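Local coordinates for protein SusD homolog (Bacteroides thetaiotaomicron VPI-5482, PDB 3IV0) that probably binds glycans at the outer membrane as part of a SusD-like uptake system, its own ligand being unknown, at residues A[195-207]-A[259-271]. Numbering follows the deposited sequence.
Sequences SKGIRASRGSVIA and GGSDEGLFEIAQN
Ser204, in the first turn of helix 202-219, donates from OG to Leu265 O at 2.7 Å, the donor tilted slightly from the carbonyl plane. The same OG accepts Ser201 N in a nearly straight bond (177°), while Ser201 OG caps Ser204 N, so a capping box fixes the hydroxyl that grips the bulge. A water joins Ser201 OG to Leu265 O as well. This end is buried: Leu265 CD1 lies 4.1 Å from Ala207 CB, its CD2 reaches over Gly203 CA, and Phe266 turns a ring edge to Ser204 OG, with Tyr30 and Leu133 around the ring. In the middle, the bond from Glu267 N to Gly197 O (2.8 Å) is bent, 130° at the hydrogen, and Ile198 CA-H points at Glu267 O. A second water bridges Ile198 O and Glu267 O. Glu267 OE1 takes Gly260 N on its syn lone pair, 2.8 Å away, and also Asn361, which probably steadies the Gly259-Gly260 loop beside Gly197. The other end is partly open to solvent, though still in close contact: Ile198 CG2 rests on Ala269 CB (3.7 Å), and Lys196, extended until its bend at chi4 (-60°), runs past Gly260 O, bonds it from above the carbonyl plane, and forms a salt bridge from NZ to Asp262 OD1 at 3.1 Å, on the anti lone pair. A methionine in place of Lys196 would probably leave Asp262 without this countercharge and Gly260 O without its ammonium donor. The arrangement is a capping box at a helix N-terminus docked on a classic beta bulge, where strand 264-268 pairs antiparallel with strand 362-366 beside the helices of a SusD-type fold.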
loop_
_atom_site.group_PDB
_atom_site.type_symbol
_atom_site.label_atom_id
_atom_site.label_comp_id
_atom_site.label_asym_id
_atom_site.label_seq_id
_atom_site.Cartn_x
_atom_site.Cartn_y
_atom_site.Cartn_z
ATOM N N SER A 195 -13.757 -9.635 -10.817
ATOM C CA SER A 195 -12.580 -8.860 -11.251
ATOM C C SER A 195 -12.500 -7.453 -10.704
ATOM O O SER A 195 -11.404 -6.908 -10.617
ATOM C CB SER A 195 -12.507 -8.793 -12.772
ATOM O OG SER A 195 -12.326 -10.106 -13.287
ATOM N N LYS A 196 -13.614 -6.851 -10.307
ATOM C CA LYS A 196 -13.636 -5.448 -9.996
ATOM C C LYS A 196 -12.776 -5.143 -8.764
ATOM O O LYS A 196 -13.042 -5.635 -7.672
ATOM C CB LYS A 196 -15.063 -4.972 -9.765
ATOM C CG LYS A 196 -15.218 -3.466 -9.742
ATOM C CD LYS A 196 -16.729 -3.146 -9.749
ATOM C CE LYS A 196 -16.984 -1.775 -10.199
ATOM N NZ LYS A 196 -16.322 -0.913 -9.294
ATOM N N GLY A 197 -11.756 -4.309 -8.982
ATOM C CA GLY A 197 -10.809 -3.894 -7.921
ATOM C C GLY A 197 -9.639 -4.828 -7.695
ATOM O O GLY A 197 -8.552 -4.392 -7.350
ATOM N N ILE A 198 -9.836 -6.113 -7.957
ATOM C CA ILE A 198 -8.923 -7.165 -7.613
ATOM C C ILE A 198 -8.155 -7.772 -8.786
ATOM O O ILE A 198 -7.277 -8.612 -8.578
ATOM C CB ILE A 198 -9.629 -8.261 -6.793
ATOM C CG1 ILE A 198 -10.776 -8.913 -7.580
ATOM C CG2 ILE A 198 -10.154 -7.681 -5.451
ATOM C CD1 ILE A 198 -11.347 -10.147 -6.824
ATOM N N ARG A 199 -8.478 -7.343 -10.001
ATOM C CA ARG A 199 -7.670 -7.615 -11.174
ATOM C C ARG A 199 -7.183 -6.271 -11.687
ATOM O O ARG A 199 -7.921 -5.283 -11.676
ATOM C CB ARG A 199 -8.527 -8.332 -12.242
ATOM C CG ARG A 199 -8.992 -9.726 -11.814
ATOM C CD ARG A 199 -7.894 -10.783 -11.855
ATOM N NE ARG A 199 -7.471 -11.123 -13.207
ATOM C CZ ARG A 199 -8.067 -12.021 -13.988
ATOM N NH1 ARG A 199 -9.093 -12.736 -13.567
ATOM N NH2 ARG A 199 -7.589 -12.184 -15.210
ATOM N N ALA A 200 -5.926 -6.209 -12.088
ATOM C CA ALA A 200 -5.356 -4.947 -12.516
ATOM C C ALA A 200 -6.174 -4.275 -13.618
ATOM O O ALA A 200 -6.524 -4.915 -14.618
ATOM C CB ALA A 200 -3.900 -5.166 -13.021
ATOM N N SER A 201 -6.438 -2.980 -13.454
ATOM C CA SER A 201 -7.082 -2.137 -14.442
ATOM C C SER A 201 -6.099 -1.051 -14.875
ATOM O O SER A 201 -4.983 -0.938 -14.343
ATOM C CB SER A 201 -8.306 -1.465 -13.847
ATOM O OG SER A 201 -7.912 -0.449 -12.902
ATOM N N ARG A 202 -6.530 -0.208 -15.805
ATOM C CA ARG A 202 -5.726 0.938 -16.216
ATOM C C ARG A 202 -5.410 1.820 -15.005
ATOM O O ARG A 202 -4.318 2.355 -14.863
ATOM C CB ARG A 202 -6.446 1.725 -17.326
ATOM C CG ARG A 202 -5.582 2.802 -18.011
ATOM C CD ARG A 202 -6.380 3.478 -19.148
ATOM N NE ARG A 202 -5.592 4.460 -19.920
ATOM C CZ ARG A 202 -4.754 4.140 -20.892
ATOM N NH1 ARG A 202 -4.507 2.885 -21.185
ATOM N NH2 ARG A 202 -4.105 5.094 -21.541
ATOM N N GLY A 203 -6.402 2.026 -14.153
ATOM C CA GLY A 203 -6.214 2.787 -12.911
ATOM C C GLY A 203 -5.210 2.198 -11.951
ATOM O O GLY A 203 -4.427 2.923 -11.326
ATOM N N SER A 204 -5.141 0.875 -11.861
ATOM C CA SER A 204 -4.134 0.211 -11.053
ATOM C C SER A 204 -2.719 0.612 -11.538
ATOM O O SER A 204 -1.814 0.948 -10.740
ATOM C CB SER A 204 -4.260 -1.296 -11.176
ATOM O OG SER A 204 -5.569 -1.763 -10.950
ATOM N N VAL A 205 -2.536 0.524 -12.856
ATOM C CA VAL A 205 -1.275 0.866 -13.484
ATOM C C VAL A 205 -0.903 2.316 -13.219
ATOM O O VAL A 205 0.234 2.596 -12.836
ATOM C CB VAL A 205 -1.287 0.586 -15.003
ATOM C CG1 VAL A 205 0.001 1.080 -15.663
ATOM C CG2 VAL A 205 -1.495 -0.946 -15.283
ATOM N N ILE A 206 -1.856 3.231 -13.398
ATOM C CA ILE A 206 -1.564 4.637 -13.173
ATOM C C ILE A 206 -1.148 4.884 -11.723
ATOM O O ILE A 206 -0.153 5.586 -11.479
ATOM C CB ILE A 206 -2.783 5.502 -13.556
ATOM C CG1 ILE A 206 -3.012 5.468 -15.077
ATOM C CG2 ILE A 206 -2.573 6.952 -13.082
ATOM C CD1 ILE A 206 -4.391 5.963 -15.489
ATOM N N ALA A 207 -1.872 4.352 -10.757
ATOM C CA ALA A 207 -1.550 4.589 -9.356
ATOM C C ALA A 207 -0.163 4.082 -9.020
ATOM O O ALA A 207 0.634 4.753 -8.351
ATOM C CB ALA A 207 -2.577 3.961 -8.448
ATOM N N GLY A 259 -14.459 -3.372 -0.563
ATOM C CA GLY A 259 -13.815 -3.715 -1.818
ATOM C C GLY A 259 -14.784 -3.734 -2.958
ATOM O O GLY A 259 -16.002 -3.890 -2.756
ATOM N N GLY A 260 -14.242 -3.584 -4.162
ATOM C CA GLY A 260 -15.047 -3.604 -5.354
ATOM C C GLY A 260 -15.858 -2.348 -5.615
ATOM O O GLY A 260 -16.712 -2.339 -6.504
ATOM N N SER A 261 -15.570 -1.258 -4.919
ATOM C CA SER A 261 -16.277 -0.007 -5.132
ATOM C C SER A 261 -15.712 0.776 -6.303
ATOM O O SER A 261 -14.617 0.501 -6.794
ATOM C CB SER A 261 -16.220 0.905 -3.892
ATOM O OG SER A 261 -14.982 1.624 -3.858
ATOM N N ASP A 262 -16.426 1.823 -6.699
ATOM C CA ASP A 262 -15.968 2.671 -7.798
ATOM C C ASP A 262 -14.800 3.591 -7.406
ATOM O O ASP A 262 -14.313 4.339 -8.234
ATOM C CB ASP A 262 -17.092 3.584 -8.306
ATOM C CG ASP A 262 -18.134 2.850 -9.155
ATOM O OD1 ASP A 262 -18.029 1.630 -9.344
ATOM O OD2 ASP A 262 -19.038 3.540 -9.665
ATOM N N GLU A 263 -14.372 3.557 -6.143
ATOM C CA GLU A 263 -13.255 4.349 -5.693
ATOM C C GLU A 263 -11.967 3.521 -5.706
ATOM O O GLU A 263 -10.863 4.085 -5.697
ATOM C CB GLU A 263 -13.542 4.906 -4.291
ATOM C CG GLU A 263 -12.529 5.899 -3.849
ATOM C CD GLU A 263 -12.899 6.744 -2.668
ATOM O OE1 GLU A 263 -14.098 6.984 -2.446
ATOM O OE2 GLU A 263 -11.938 7.263 -2.028
ATOM N N GLY A 264 -12.074 2.208 -5.734
ATOM C CA GLY A 264 -10.877 1.384 -5.656
ATOM C C GLY A 264 -10.051 1.493 -6.929
ATOM O O GLY A 264 -10.597 1.549 -8.032
ATOM N N LEU A 265 -8.732 1.525 -6.807
ATOM C CA LEU A 265 -7.852 1.437 -7.969
ATOM C C LEU A 265 -7.120 0.092 -7.957
ATOM O O LEU A 265 -6.943 -0.486 -9.041
ATOM C CB LEU A 265 -6.865 2.613 -8.061
ATOM C CG LEU A 265 -7.526 3.970 -8.303
ATOM C CD1 LEU A 265 -6.470 5.072 -8.280
ATOM C CD2 LEU A 265 -8.333 4.017 -9.569
ATOM N N PHE A 266 -6.613 -0.400 -6.834
ATOM C CA PHE A 266 -6.087 -1.774 -6.781
ATOM C C PHE A 266 -6.339 -2.282 -5.397
ATOM O O PHE A 266 -6.075 -1.578 -4.401
ATOM C CB PHE A 266 -4.610 -1.907 -7.184
ATOM C CG PHE A 266 -4.186 -3.337 -7.270
ATOM C CD1 PHE A 266 -4.765 -4.145 -8.245
ATOM C CD2 PHE A 266 -3.388 -3.916 -6.324
ATOM C CE1 PHE A 266 -4.480 -5.491 -8.289
ATOM C CE2 PHE A 266 -3.113 -5.275 -6.360
ATOM C CZ PHE A 266 -3.677 -6.060 -7.348
ATOM N N GLU A 267 -6.793 -3.526 -5.300
ATOM C CA GLU A 267 -7.167 -4.174 -4.045
ATOM C C GLU A 267 -6.677 -5.607 -4.034
ATOM O O GLU A 267 -6.598 -6.231 -5.081
ATOM C CB GLU A 267 -8.700 -4.140 -3.874
ATOM C CG GLU A 267 -9.291 -2.779 -4.147
ATOM C CD GLU A 267 -10.808 -2.753 -4.145
ATOM O OE1 GLU A 267 -11.450 -3.803 -3.937
ATOM O OE2 GLU A 267 -11.340 -1.648 -4.399
ATOM N N ILE A 268 -6.341 -6.089 -2.844
ATOM C CA ILE A 268 -6.015 -7.482 -2.597
ATOM C C ILE A 268 -7.287 -8.152 -2.119
ATOM O O ILE A 268 -7.935 -7.683 -1.185
ATOM C CB ILE A 268 -4.907 -7.601 -1.516
ATOM C CG1 ILE A 268 -3.613 -6.885 -1.936
ATOM C CG2 ILE A 268 -4.578 -9.083 -1.236
ATOM C CD1 ILE A 268 -2.655 -6.521 -0.780
ATOM N N ALA A 269 -7.694 -9.250 -2.764
ATOM C CA ALA A 269 -8.972 -9.859 -2.521
ATOM C C ALA A 269 -8.999 -10.665 -1.229
ATOM O O ALA A 269 -8.112 -11.480 -0.976
ATOM C CB ALA A 269 -9.319 -10.802 -3.718
ATOM N N GLN A 270 -10.026 -10.429 -0.418
ATOM C CA GLN A 270 -10.394 -11.334 0.658
ATOM C C GLN A 270 -11.737 -11.951 0.299
ATOM O O GLN A 270 -12.617 -11.289 -0.245
ATOM C CB GLN A 270 -10.518 -10.609 2.014
ATOM C CG GLN A 270 -10.122 -11.486 3.173
ATOM C CD GLN A 270 -10.254 -10.858 4.537
ATOM O OE1 GLN A 270 -10.778 -9.735 4.712
ATOM N NE2 GLN A 270 -9.786 -11.565 5.511
ATOM N N ASN A 271 -11.876 -13.219 0.600
ATOM C CA ASN A 271 -13.150 -13.901 0.377
ATOM C C ASN A 271 -13.298 -14.997 1.438
ATOM O O ASN A 271 -12.857 -16.145 1.250
ATOM C CB ASN A 271 -13.249 -14.410 -1.054
ATOM C CG ASN A 271 -14.645 -14.850 -1.407
ATOM O OD1 ASN A 271 -15.389 -15.274 -0.535
ATOM N ND2 ASN A 271 -15.022 -14.710 -2.679
HETATM O O HOH W 1 -5.739 -8.559 -6.311
HETATM O O HOH W 2 -9.567 -0.799 -10.697
#